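Local coordinates for protein 11S globulin (Wrightia tinctoria, PDB 5WXU) that probably serves as a seed storage protein, assembling into a hexamer, and binds the plant hormone auxin (indole-3-acetic acid), at residues His60-Ser65 and Arg255-Arg260; Ile87-Gly91 and Ala170-Thr175; Met102-Gln108 and Gln156-Leu162. All coordinates share one frame; numbering follows the deposited sequence.

Contact 1: His60-Ser65 and Arg255-Arg260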
ATOM      1  N   HIS B  60      15.096  34.533  25.706  1.00 22.05           N
ATOM      2  CA  HIS B  60      13.813  34.556  26.357  1.00 22.82           C
ATOM      3  C   HIS B  60      14.017  34.736  27.837  1.00 24.14           C
ATOM      4  O   HIS B  60      15.147  34.639  28.329  1.00 27.09           O
ATOM      5  CB  HIS B  60      13.035  33.213  26.055  1.00 22.40           C
ATOM      6  CG  HIS B  60      13.153  32.763  24.622  1.00 21.23           C
ATOM      7  ND1 HIS B  60      12.492  33.392  23.589  1.00 21.48           N
ATOM      8  CD2 HIS B  60      13.862  31.749  24.049  1.00 21.81           C
ATOM      9  CE1 HIS B  60      12.832  32.826  22.441  1.00 20.41           C
ATOM     10  NE2 HIS B  60      13.673  31.844  22.685  1.00 20.75           N
ATOM     11  N   GLU B  61      12.928  34.808  28.573  1.00 24.52           N
ATOM     12  CA  GLU B  61      13.024  34.865  30.002  1.00 23.03           C
ATOM     13  C   GLU B  61      13.691  33.637  30.581  1.00 25.69           C
ATOM     14  O   GLU B  61      14.549  33.749  31.459  1.00 24.54           O
ATOM     15  CB  GLU B  61      11.649  34.970  30.596  1.00 24.46           C
ATOM     16  CG  GLU B  61      11.646  34.874  32.091  1.00 25.94           C
ATOM     17  CD  GLU B  61      10.328  35.055  32.712  1.00 29.37           C
ATOM     18  OE1 GLU B  61       9.491  34.128  32.694  1.00 28.97           O
ATOM     19  OE2 GLU B  61      10.164  36.131  33.322  1.00 34.63           O
ATOM     20  N   ALA B  62      13.318  32.455  30.056  1.00 22.10           N
ATOM     21  CA  ALA B  62      13.675  31.192  30.617  1.00 21.83           C
ATOM     22  C   ALA B  62      14.510  30.294  29.687  1.00 21.10           C
ATOM     23  O   ALA B  62      14.511  29.062  29.833  1.00 23.75           O
ATOM     24  CB  ALA B  62      12.452  30.478  31.105  1.00 22.89           C
ATOM     25  N   GLY B  63      15.262  30.915  28.828  1.00 21.12           N
ATOM     26  CA  GLY B  63      16.183  30.213  27.974  1.00 22.61           C
ATOM     27  C   GLY B  63      16.505  31.049  26.783  1.00 23.87           C
ATOM     28  O   GLY B  63      16.233  32.241  26.800  1.00 25.50           O
ATOM     29  N   TYR B  64      17.051  30.420  25.752  1.00 19.09           N
ATOM     30  CA  TYR B  64      17.403  31.050  24.527  1.00 21.80           C
ATOM     31  C   TYR B  64      17.389  30.084  23.347  1.00 20.79           C
ATOM     32  O   TYR B  64      17.402  28.861  23.543  1.00 20.58           O
ATOM     33  CB  TYR B  64      18.780  31.697  24.572  1.00 24.91           C
ATOM     34  CG  TYR B  64      19.928  30.794  24.942  1.00 21.68           C
ATOM     35  CD1 TYR B  64      20.336  30.637  26.261  1.00 25.30           C
ATOM     36  CD2 TYR B  64      20.651  30.151  23.933  1.00 22.47           C
ATOM     37  CE1 TYR B  64      21.416  29.781  26.581  1.00 25.14           C
ATOM     38  CE2 TYR B  64      21.718  29.357  24.230  1.00 24.70           C
ATOM     39  CZ  TYR B  64      22.104  29.185  25.550  1.00 25.53           C
ATOM     40  OH  TYR B  64      23.189  28.384  25.802  1.00 29.14           O
ATOM     41  N   SER B  65      17.320  30.663  22.157  1.00 20.11           N
ATOM     42  CA  SER B  65      17.314  29.886  20.911  1.00 19.71           C
ATOM     43  C   SER B  65      18.396  30.302  19.994  1.00 20.59           C
ATOM     44  O   SER B  65      18.442  31.448  19.606  1.00 24.42           O
ATOM     45  CB  SER B  65      15.951  30.047  20.220  1.00 19.81           C
ATOM     46  OG  SER B  65      14.888  29.663  21.097  1.00 18.27           O
ATOM     47  N   ARG B 255       8.050  38.325  28.001  1.00 26.73           N
ATOM     48  CA  ARG B 255       8.926  37.237  28.486  1.00 25.82           C
ATOM     49  C   ARG B 255       9.575  36.410  27.370  1.00 25.24           C
ATOM     50  O   ARG B 255      10.360  35.487  27.647  1.00 29.24           O
ATOM     51  CB  ARG B 255       8.127  36.341  29.392  1.00 24.68           C
ATOM     52  CG  ARG B 255       7.729  37.041  30.705  1.00 26.40           C
ATOM     53  CD  ARG B 255       6.863  36.216  31.568  1.00 27.31           C
ATOM     54  NE  ARG B 255       5.593  35.884  30.905  1.00 27.00           N
ATOM     55  CZ  ARG B 255       4.803  34.862  31.216  1.00 25.18           C
ATOM     56  NH1 ARG B 255       5.074  34.020  32.213  1.00 26.78           N
ATOM     57  NH2 ARG B 255       3.724  34.672  30.511  1.00 28.32           N
ATOM     58  N   GLY B 256       9.282  36.717  26.128  1.00 25.55           N
ATOM     59  CA  GLY B 256       9.787  35.904  25.037  1.00 25.25           C
ATOM     60  C   GLY B 256       8.921  34.647  24.960  1.00 26.90           C
ATOM     61  O   GLY B 256       7.725  34.644  25.289  1.00 24.75           O
ATOM     62  N   TYR B 257       9.534  33.572  24.485  1.00 22.55           N
ATOM     63  CA  TYR B 257       8.753  32.358  24.175  1.00 21.55           C
ATOM     64  C   TYR B 257       9.158  31.173  24.999  1.00 21.49           C
ATOM     65  O   TYR B 257       8.771  30.030  24.723  1.00 19.35           O
ATOM     66  CB  TYR B 257       8.889  32.064  22.670  1.00 21.67           C
ATOM     67  CG  TYR B 257       8.316  33.154  21.825  1.00 20.91           C
ATOM     68  CD1 TYR B 257       9.057  34.238  21.443  1.00 23.21           C
ATOM     69  CD2 TYR B 257       6.989  33.129  21.484  1.00 20.66           C
ATOM     70  CE1 TYR B 257       8.450  35.264  20.731  1.00 24.45           C
ATOM     71  CE2 TYR B 257       6.404  34.111  20.730  1.00 20.18           C
ATOM     72  CZ  TYR B 257       7.144  35.163  20.329  1.00 25.26           C
ATOM     73  OH  TYR B 257       6.488  36.139  19.590  1.00 25.26           O
ATOM     74  N   MET B 258       9.943  31.412  26.056  1.00 21.01           N
ATOM     75  CA  MET B 258      10.193  30.425  27.086  1.00 19.42           C
ATOM     76  C   MET B 258      10.003  31.170  28.407  1.00 19.90           C
ATOM     77  O   MET B 258      10.662  32.206  28.598  1.00 20.76           O
ATOM     78  CB  MET B 258      11.606  29.840  27.049  1.00 22.36           C
ATOM     79  CG  MET B 258      12.038  29.173  25.762  1.00 23.06           C
ATOM     80  SD  MET B 258      13.737  28.645  25.891  1.00 22.34           S
ATOM     81  CE  MET B 258      14.101  28.027  24.232  1.00 24.76           C
ATOM     82  N   VAL B 259       9.050  30.735  29.198  1.00 20.09           N
ATOM     83  CA  VAL B 259       8.692  31.413  30.466  1.00 21.03           C
ATOM     84  C   VAL B 259       8.980  30.568  31.696  1.00 23.82           C
ATOM     85  O   VAL B 259       8.839  29.321  31.721  1.00 24.54           O
ATOM     86  CB  VAL B 259       7.249  31.841  30.465  1.00 20.80           C
ATOM     87  CG1 VAL B 259       6.972  32.715  29.250  1.00 24.15           C
ATOM     88  CG2 VAL B 259       6.273  30.664  30.533  1.00 22.38           C
ATOM     89  N   ARG B 260       9.344  31.247  32.789  1.00 25.38           N
ATOM     90  CA  ARG B 260       9.614  30.583  34.032  1.00 26.01           C
ATOM     91  C   ARG B 260       8.369  30.239  34.750  1.00 22.27           C
ATOM     92  O   ARG B 260       7.515  31.072  34.918  1.00 23.71           O
ATOM     93  CB  ARG B 260      10.411  31.496  34.957  1.00 29.97           C
ATOM     94  CG  ARG B 260      10.703  30.810  36.299  1.00 37.24           C
ATOM     95  CD  ARG B 260      12.100  31.140  36.819  1.00 46.48           C
ATOM     96  NE  ARG B 260      13.123  30.528  35.966  1.00 54.85           N
ATOM     97  CZ  ARG B 260      13.931  31.168  35.111  1.00 60.65           C
ATOM     98  NH1 ARG B 260      13.893  32.500  34.954  1.00 62.43           N
ATOM     99  NH2 ARG B 260      14.804  30.456  34.393  1.00 55.92           N
TER
HETATM  100  O   HOH W   1       7.313  33.985  34.029  1.00 28.70           O

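Contact 2: Ile87-Gly91 and Ala170-Thr175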
ATOM      1  N   ILE B  87      16.667  25.484  27.358  1.00 21.41           N
ATOM      2  CA  ILE B  87      15.558  25.812  28.223  1.00 22.36           C
ATOM      3  C   ILE B  87      16.071  25.692  29.656  1.00 22.09           C
ATOM      4  O   ILE B  87      16.392  24.622  30.084  1.00 23.01           O
ATOM      5  CB  ILE B  87      14.360  24.865  28.014  1.00 22.18           C
ATOM      6  CG1 ILE B  87      13.861  24.889  26.524  1.00 23.43           C
ATOM      7  CG2 ILE B  87      13.177  25.190  28.898  1.00 21.06           C
ATOM      8  CD1 ILE B  87      12.959  23.720  26.176  1.00 22.84           C
ATOM      9  N   GLU B  88      16.023  26.782  30.401  1.00 24.23           N
ATOM     10  CA  GLU B  88      16.394  26.755  31.822  1.00 23.96           C
ATOM     11  C   GLU B  88      15.558  25.882  32.673  1.00 21.55           C
ATOM     12  O   GLU B  88      14.438  25.524  32.337  1.00 22.51           O
ATOM     13  CB  GLU B  88      16.343  28.175  32.402  1.00 28.74           C
ATOM     14  CG  GLU B  88      17.414  29.056  31.812  1.00 34.34           C
ATOM     15  CD  GLU B  88      17.266  30.538  32.212  1.00 44.69           C
ATOM     16  OE1 GLU B  88      16.626  30.851  33.264  1.00 43.66           O
ATOM     17  OE2 GLU B  88      17.775  31.408  31.451  1.00 57.03           O
ATOM     18  N   ASN B  89      16.044  25.599  33.876  1.00 23.45           N
ATOM     19  CA  ASN B  89      15.221  24.955  34.902  1.00 24.43           C
ATOM     20  C   ASN B  89      13.880  25.678  35.111  1.00 23.14           C
ATOM     21  O   ASN B  89      13.845  26.850  35.114  1.00 25.13           O
ATOM     22  CB  ASN B  89      15.996  24.920  36.250  1.00 25.97           C
ATOM     23  CG  ASN B  89      15.099  24.574  37.442  1.00 30.21           C
ATOM     24  OD1 ASN B  89      14.710  25.482  38.227  1.00 35.22           O
ATOM     25  ND2 ASN B  89      14.709  23.302  37.565  1.00 31.57           N
ATOM     26  N   ARG B  90      12.805  24.908  35.232  1.00 25.57           N
ATOM     27  CA  ARG B  90      11.435  25.347  35.325  1.00 28.01           C
ATOM     28  C   ARG B  90      10.974  26.235  34.152  1.00 25.48           C
ATOM     29  O   ARG B  90       9.959  26.906  34.259  1.00 25.23           O
ATOM     30  CB  ARG B  90      11.194  25.958  36.685  1.00 33.34           C
ATOM     31  CG  ARG B  90      11.261  24.920  37.799  1.00 36.97           C
ATOM     32  CD  ARG B  90      10.952  25.482  39.181  1.00 42.85           C
ATOM     33  NE  ARG B  90      10.970  24.381  40.146  1.00 51.23           N
ATOM     34  CZ  ARG B  90      10.598  24.464  41.421  1.00 58.23           C
ATOM     35  NH1 ARG B  90      10.170  25.621  41.942  1.00 61.33           N
ATOM     36  NH2 ARG B  90      10.655  23.368  42.181  1.00 57.45           N
ATOM     37  N   GLY B  91      11.687  26.158  33.012  1.00 23.74           N
ATOM     38  CA  GLY B  91      11.318  26.849  31.796  1.00 21.72           C
ATOM     39  C   GLY B  91      10.275  26.080  30.958  1.00 21.88           C
ATOM     40  O   GLY B  91      10.415  24.840  30.731  1.00 20.40           O
ATOM     41  N   ALA B 170       7.254  22.242  25.350  1.00 19.74           N
ATOM     42  CA  ALA B 170       8.227  21.485  26.135  1.00 17.28           C
ATOM     43  C   ALA B 170       8.447  22.229  27.494  1.00 19.62           C
ATOM     44  O   ALA B 170       8.329  23.421  27.574  1.00 23.48           O
ATOM     45  CB  ALA B 170       9.525  21.325  25.401  1.00 17.25           C
ATOM     46  N   TYR B 171       8.701  21.445  28.512  1.00 20.39           N
ATOM     47  CA  TYR B 171       8.927  21.953  29.880  1.00 19.58           C
ATOM     48  C   TYR B 171      10.112  21.174  30.480  1.00 19.36           C
ATOM     49  O   TYR B 171      10.167  19.948  30.414  1.00 17.30           O
ATOM     50  CB  TYR B 171       7.690  21.757  30.716  1.00 20.30           C
ATOM     51  CG  TYR B 171       7.901  22.144  32.164  1.00 22.13           C
ATOM     52  CD1 TYR B 171       8.064  23.449  32.503  1.00 21.72           C
ATOM     53  CD2 TYR B 171       7.997  21.180  33.158  1.00 24.82           C
ATOM     54  CE1 TYR B 171       8.299  23.819  33.841  1.00 22.66           C
ATOM     55  CE2 TYR B 171       8.215  21.534  34.487  1.00 25.67           C
ATOM     56  CZ  TYR B 171       8.362  22.847  34.812  1.00 26.12           C
ATOM     57  OH  TYR B 171       8.597  23.169  36.143  1.00 27.38           O
ATOM     58  N   ASN B 172      11.045  21.934  31.048  1.00 20.20           N
ATOM     59  CA  ASN B 172      12.240  21.385  31.702  1.00 20.42           C
ATOM     60  C   ASN B 172      11.964  21.188  33.190  1.00 25.17           C
ATOM     61  O   ASN B 172      11.861  22.177  33.927  1.00 22.09           O
ATOM     62  CB  ASN B 172      13.425  22.349  31.544  1.00 19.26           C
ATOM     63  CG  ASN B 172      14.681  21.771  32.140  1.00 18.45           C
ATOM     64  OD1 ASN B 172      14.731  20.579  32.452  1.00 19.73           O
ATOM     65  ND2 ASN B 172      15.713  22.598  32.244  1.00 18.87           N
ATOM     66  N   GLU B 173      11.916  19.943  33.618  1.00 23.97           N
ATOM     67  CA  GLU B 173      11.752  19.652  35.020  1.00 32.21           C
ATOM     68  C   GLU B 173      13.069  19.394  35.762  1.00 31.30           C
ATOM     69  O   GLU B 173      13.039  19.200  36.960  1.00 35.45           O
ATOM     70  CB  GLU B 173      10.765  18.479  35.201  1.00 39.11           C
ATOM     71  CG  GLU B 173      11.273  17.140  34.712  1.00 42.04           C
ATOM     72  CD  GLU B 173      10.170  16.078  34.752  1.00 45.85           C
ATOM     73  OE1 GLU B 173       9.104  16.336  35.384  1.00 44.33           O
ATOM     74  OE2 GLU B 173      10.373  15.005  34.150  1.00 47.66           O
ATOM     75  N   ALA B 174      14.182  19.389  35.058  1.00 26.74           N
ATOM     76  CA  ALA B 174      15.485  19.063  35.649  1.00 27.54           C
ATOM     77  C   ALA B 174      16.147  20.342  36.158  1.00 26.08           C
ATOM     78  O   ALA B 174      15.731  21.442  35.814  1.00 22.78           O
ATOM     79  CB  ALA B 174      16.355  18.446  34.602  1.00 27.19           C
ATOM     80  N   THR B 175      17.190  20.181  36.978  1.00 24.45           N
ATOM     81  CA  THR B 175      18.015  21.313  37.355  1.00 27.17           C
ATOM     82  C   THR B 175      18.958  21.778  36.251  1.00 23.78           C
ATOM     83  O   THR B 175      19.258  23.013  36.154  1.00 27.80           O
ATOM     84  CB  THR B 175      18.808  20.977  38.672  1.00 26.94           C
ATOM     85  OG1 THR B 175      19.508  19.763  38.490  1.00 27.47           O
ATOM     86  CG2 THR B 175      17.823  20.769  39.825  1.00 29.42           C
TER
HETATM   87  O   HOH W   2      12.857  21.755  39.283  1.00 48.33           O

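Contact 3: Met102-Gln108 and Gln156-Leu162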
ATOM      1  N   MET B 102       9.871  17.850  11.688  1.00 15.41           N
ATOM      2  CA  MET B 102      11.155  17.987  12.363  1.00 14.40           C
ATOM      3  C   MET B 102      11.507  16.742  13.100  1.00 15.53           C
ATOM      4  O   MET B 102      10.623  16.004  13.503  1.00 17.02           O
ATOM      5  CB  MET B 102      11.078  19.163  13.338  1.00 16.32           C
ATOM      6  CG  MET B 102      10.129  18.877  14.477  1.00 18.15           C
ATOM      7  SD  MET B 102       9.540  20.383  15.241  1.00 27.83           S
ATOM      8  CE  MET B 102       7.989  19.928  15.832  1.00 34.32           C
ATOM      9  N   LEU B 103      12.794  16.489  13.308  1.00 14.00           N
ATOM     10  CA  LEU B 103      13.287  15.672  14.347  1.00 15.63           C
ATOM     11  C   LEU B 103      13.934  16.577  15.442  1.00 17.53           C
ATOM     12  O   LEU B 103      14.638  17.592  15.116  1.00 18.70           O
ATOM     13  CB  LEU B 103      14.317  14.745  13.818  1.00 16.72           C
ATOM     14  CG  LEU B 103      13.880  13.780  12.728  1.00 18.11           C
ATOM     15  CD1 LEU B 103      14.936  12.736  12.590  1.00 19.11           C
ATOM     16  CD2 LEU B 103      12.567  13.097  13.063  1.00 19.00           C
ATOM     17  N   ILE B 104      13.634  16.242  16.676  1.00 17.58           N
ATOM     18  CA  ILE B 104      14.228  16.932  17.864  1.00 18.08           C
ATOM     19  C   ILE B 104      15.165  15.971  18.555  1.00 16.61           C
ATOM     20  O   ILE B 104      14.760  14.875  18.911  1.00 19.00           O
ATOM     21  CB  ILE B 104      13.128  17.367  18.813  1.00 18.89           C
ATOM     22  CG1 ILE B 104      12.194  18.341  18.127  1.00 20.32           C
ATOM     23  CG2 ILE B 104      13.754  18.108  20.040  1.00 20.51           C
ATOM     24  CD1 ILE B 104      10.956  18.723  18.872  1.00 23.98           C
ATOM     25  N   ILE B 105      16.438  16.332  18.722  1.00 16.87           N
ATOM     26  CA  ILE B 105      17.417  15.528  19.456  1.00 16.69           C
ATOM     27  C   ILE B 105      17.556  16.138  20.842  1.00 16.87           C
ATOM     28  O   ILE B 105      17.822  17.322  20.969  1.00 16.51           O
ATOM     29  CB  ILE B 105      18.762  15.535  18.758  1.00 20.71           C
ATOM     30  CG1 ILE B 105      18.638  14.822  17.422  1.00 22.08           C
ATOM     31  CG2 ILE B 105      19.818  14.842  19.618  1.00 22.27           C
ATOM     32  CD1 ILE B 105      19.643  15.375  16.484  1.00 25.77           C
ATOM     33  N   VAL B 106      17.292  15.358  21.852  1.00 16.85           N
ATOM     34  CA  VAL B 106      17.492  15.816  23.228  1.00 16.95           C
ATOM     35  C   VAL B 106      18.951  15.600  23.555  1.00 19.38           C
ATOM     36  O   VAL B 106      19.390  14.480  23.897  1.00 18.49           O
ATOM     37  CB  VAL B 106      16.570  15.140  24.232  1.00 18.62           C
ATOM     38  CG1 VAL B 106      16.793  15.813  25.621  1.00 19.29           C
ATOM     39  CG2 VAL B 106      15.113  15.229  23.747  1.00 20.91           C
ATOM     40  N   VAL B 107      19.691  16.715  23.539  1.00 18.77           N
ATOM     41  CA  VAL B 107      21.162  16.728  23.663  1.00 19.45           C
ATOM     42  C   VAL B 107      21.591  16.620  25.123  1.00 20.92           C
ATOM     43  O   VAL B 107      22.596  15.973  25.449  1.00 20.73           O
ATOM     44  CB  VAL B 107      21.720  18.027  23.023  1.00 23.63           C
ATOM     45  CG1 VAL B 107      23.206  18.173  23.307  1.00 24.23           C
ATOM     46  CG2 VAL B 107      21.568  17.980  21.520  1.00 24.24           C
ATOM     47  N   GLN B 108      20.774  17.188  25.999  1.00 18.88           N
ATOM     48  CA  GLN B 108      20.996  17.183  27.437  1.00 24.44           C
ATOM     49  C   GLN B 108      19.696  17.442  28.164  1.00 21.47           C
ATOM     50  O   GLN B 108      18.885  18.208  27.697  1.00 23.22           O
ATOM     51  CB  GLN B 108      21.988  18.290  27.787  1.00 23.81           C
ATOM     52  CG  GLN B 108      22.137  18.612  29.268  1.00 27.18           C
ATOM     53  CD  GLN B 108      23.081  19.806  29.495  1.00 30.19           C
ATOM     54  OE1 GLN B 108      24.249  19.742  29.095  1.00 33.89           O
ATOM     55  NE2 GLN B 108      22.589  20.882  30.151  1.00 26.18           N
ATOM     56  N   GLN B 156      17.770  12.855  27.632  1.00 20.14           N
ATOM     57  CA  GLN B 156      18.927  12.862  26.808  1.00 19.62           C
ATOM     58  C   GLN B 156      19.012  11.563  25.965  1.00 18.77           C
ATOM     59  O   GLN B 156      18.856  10.440  26.517  1.00 20.71           O
ATOM     60  CB  GLN B 156      20.223  13.016  27.664  1.00 22.26           C
ATOM     61  CG  GLN B 156      21.499  13.061  26.823  1.00 22.62           C
ATOM     62  CD  GLN B 156      22.802  13.210  27.654  1.00 29.78           C
ATOM     63  OE1 GLN B 156      22.758  13.178  28.855  1.00 33.32           O
ATOM     64  NE2 GLN B 156      23.940  13.220  26.983  1.00 34.85           N
ATOM     65  N   GLY B 157      19.237  11.753  24.660  1.00 18.51           N
ATOM     66  CA  GLY B 157      19.353  10.651  23.721  1.00 17.26           C
ATOM     67  C   GLY B 157      18.064  10.415  22.909  1.00 18.86           C
ATOM     68  O   GLY B 157      18.100   9.698  21.905  1.00 17.76           O
ATOM     69  N   ASP B 158      16.942  10.969  23.367  1.00 18.03           N
ATOM     70  CA  ASP B 158      15.687  10.910  22.617  1.00 19.48           C
ATOM     71  C   ASP B 158      15.759  11.645  21.305  1.00 19.31           C
ATOM     72  O   ASP B 158      16.308  12.725  21.195  1.00 18.20           O
ATOM     73  CB  ASP B 158      14.504  11.422  23.451  1.00 18.93           C
ATOM     74  CG  ASP B 158      14.034  10.463  24.495  1.00 19.67           C
ATOM     75  OD1 ASP B 158      14.456   9.344  24.544  1.00 22.67           O
ATOM     76  OD2 ASP B 158      13.140  10.808  25.310  1.00 21.94           O
ATOM     77  N   VAL B 159      15.166  11.035  20.270  1.00 19.40           N
ATOM     78  CA  VAL B 159      14.971  11.678  19.036  1.00 19.23           C
ATOM     79  C   VAL B 159      13.483  11.647  18.889  1.00 18.55           C
ATOM     80  O   VAL B 159      12.866  10.583  18.916  1.00 19.25           O
ATOM     81  CB  VAL B 159      15.642  10.961  17.875  1.00 19.02           C
ATOM     82  CG1 VAL B 159      15.336  11.677  16.592  1.00 19.57           C
ATOM     83  CG2 VAL B 159      17.140  10.926  18.057  1.00 20.99           C
ATOM     84  N   ILE B 160      12.894  12.815  18.675  1.00 17.73           N
ATOM     85  CA  ILE B 160      11.439  12.977  18.661  1.00 18.59           C
ATOM     86  C   ILE B 160      11.046  13.443  17.259  1.00 17.56           C
ATOM     87  O   ILE B 160      11.677  14.320  16.705  1.00 18.23           O
ATOM     88  CB  ILE B 160      10.996  14.101  19.647  1.00 19.05           C
ATOM     89  CG1 ILE B 160      11.489  13.852  21.080  1.00 22.37           C
ATOM     90  CG2 ILE B 160       9.502  14.334  19.684  1.00 20.12           C
ATOM     91  CD1 ILE B 160      11.922  15.122  21.804  1.00 21.20           C
ATOM     92  N   ALA B 161       9.987  12.886  16.708  1.00 15.05           N
ATOM     93  CA  ALA B 161       9.572  13.154  15.373  1.00 15.47           C
ATOM     94  C   ALA B 161       8.236  13.764  15.371  1.00 16.88           C
ATOM     95  O   ALA B 161       7.264  13.126  15.862  1.00 18.56           O
ATOM     96  CB  ALA B 161       9.531  11.831  14.559  1.00 17.51           C
ATOM     97  N   LEU B 162       8.100  14.946  14.773  1.00 16.54           N
ATOM     98  CA  LEU B 162       6.776  15.613  14.725  1.00 18.05           C
ATOM     99  C   LEU B 162       6.395  16.106  13.349  1.00 16.42           C
ATOM    100  O   LEU B 162       7.203  16.712  12.655  1.00 17.89           O
ATOM    101  CB  LEU B 162       6.808  16.828  15.652  1.00 20.32           C
ATOM    102  CG  LEU B 162       6.947  16.528  17.160  1.00 23.69           C
ATOM    103  CD1 LEU B 162       7.117  17.743  18.053  1.00 29.88           C
ATOM    104  CD2 LEU B 162       5.769  15.745  17.645  1.00 25.85           C
TER
HETATM  105  O   HOH W   3      24.532  14.672  23.944  1.00 28.71           O

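Contact 1: His60-Ser65 and Arg255-Arg260
A trans first torsion (chi1 173°) and an extended chain carry the Glu61 carboxylate alongside the aliphatic part of Arg255, while Met258, with CG beside its backbone N (chi1 -58°) and straight thereafter, reaches past Gly63 to Ser65. Glu61 OE1 accepts from Arg260 N in an almost straight bond of 2.9 Å, met on the anti side and 24° out of the carboxylate plane. The Arg255 guanidinium stands nearly perpendicular to this carboxylate, and with NH1 4.4 Å from OE1 the charges fall short of a salt bridge, but a water bridges the two; NE of Arg255 forms a salt bridge with Asp253. Two backbone bonds, Glu61 N to Arg255 O (2.8 Å) and Ala62 N to Met258 O (3.0 Å), fasten the turn between strands 56-60 and 63-67 of the N-terminal cupin to strand 258-260, which pairs with strand 91-98 in the other sheet. Met258 SD lies 3.6 Å from Gly63 CA, where a CB would clash, and CE lies 3.6 Å from Ser65 OG. Met258 CG meets His60 CD2 obliquely at 3.6 Å; Ser65 OG, in the imidazole plane, is hydrogen-bonded to His60 NE2 and also to His85 ND1 of strand 80-87.

Contact 2: Ile87-Gly91 and Ala170-Thr175
Tyr171 lays its ring along the backbone of Arg90 and Gly91, with CD1 3.3 Å from Gly91 O and CE1 3.5 Å from Arg90 O, the latter oxygen lying at the ring edge. CG stands trans to the backbone N (chi1 175°), which swings the ring back along the 88-91 turn although the CB itself points away from it. At the far end the hydroxyl passes the aliphatic chain of Arg90, OH to CG 3.6 Å, and is hydrogen-bonded to the backbone N of Leu265. A leucine here would probably leave Leu265 N without its hydroxyl mate and open a gap beside the Arg90-Gly91 backbone.

Asn172 is the polar centre of the contact. Its ND2 makes two weak bonds, to Ile87 O (3.0 Å) and to Glu88 O (3.2 Å), and has a further partner in Glu176 O. Its OD1 accepts from Ala174 N at 2.9 Å, forming an Asx turn, while its backbone N donates to Gly91 O in a nearly straight bond of 3.0 Å. Both ends of the carboxamide are thus engaged, which fixes its rotation. Asn89 ties down the chain beyond: ND2 gives Ala174 O a bond of 2.8 Å with an N-H...O angle of 176°, in the plane of its own amide but 47° out of the plane of the carbonyl it meets. A water also accepts from this ND2.

Glu88 to Gly91 form a type II beta turn, closed by Gly91 N on Glu88 O. The turn links strand 80-87 of one sheet to strand 91-98 of the other, and strand 168-172 pairs with the latter, an arrangement belonging to the two-sheet beta-barrel of the cupin fold.

Contact 3: Met102-Gln108 and Gln156-Leu162
Ile160 pushes its CD1 into the hollow between two side chains of the facing strand, 3.7 Å from Val106 CG2 and 3.9 Å from Ile104 CG2. The other branch of Val106, CG1, abuts the backbone of Gln156, 3.7 Å from its N. Farther along the same face, Ile104 CD1 crosses to Leu162 CD1 at 4.0 Å. Met102 then runs side by side with Leu162: its CG takes the crowded place between backbone N and carbonyl carbon (chi1 67°), and the extended chain points CE at Leu162. CE is modelled against Leu162 CB and CD1, only 3.2 Å from CD1, closer than two methyl carbons normally come, so the exact placing of this end is doubtful.

The other face is shaped differently. Ala161 is small, and the branched end of Leu103 settles on it, CD2 to CB 3.6 Å; the other branch, CD1, leans obliquely on Val159 CG1 at 4.2 Å. Ile105 CG1 meets Val159 CG2 from the opposite strand.

Six backbone hydrogen bonds hold the antiparallel ladder from Met102-Leu162 to Val106 O, which receives Gly157 N. At Gly157 the backbone turns so that a CB would press on the carbonyl O of Gln156, which only glycine avoids, and Val107 and Gln108 form a classic beta bulge opposite Val179.

Strand 102-108 is flanked on its other edge by strand 178-185, and strand 158-162 by strand 296-298. Met102 and Leu162 also touch His168 of strand 168-172 in the second sheet, whereas Leu103 and Ala161 on the reverse face pack against Leu326 of helix 325-329.

In the fold
The three contacts are nested along the chain: contact 3 lies within the loop closed by contact 2, and contact 2 within that closed by contact 1. Contacts 1 and 2 have centres about 11 Å apart and touch directly through Glu88, whose backbone N probably bonds to Ala62 O (2.8 Å) and whose carboxylate faces the Arg260 guanidinium, though too closely modelled for that geometry to be relied on. Contact 3 stands apart, its centre about 20 Å from that of contact 1 and about 15 Å from that of contact 2, but strand 102-108 shares a sheet with strands 63-67 and 80-87. All three lie away from the auxin pocket at Gly119, Cys120 and Pro121.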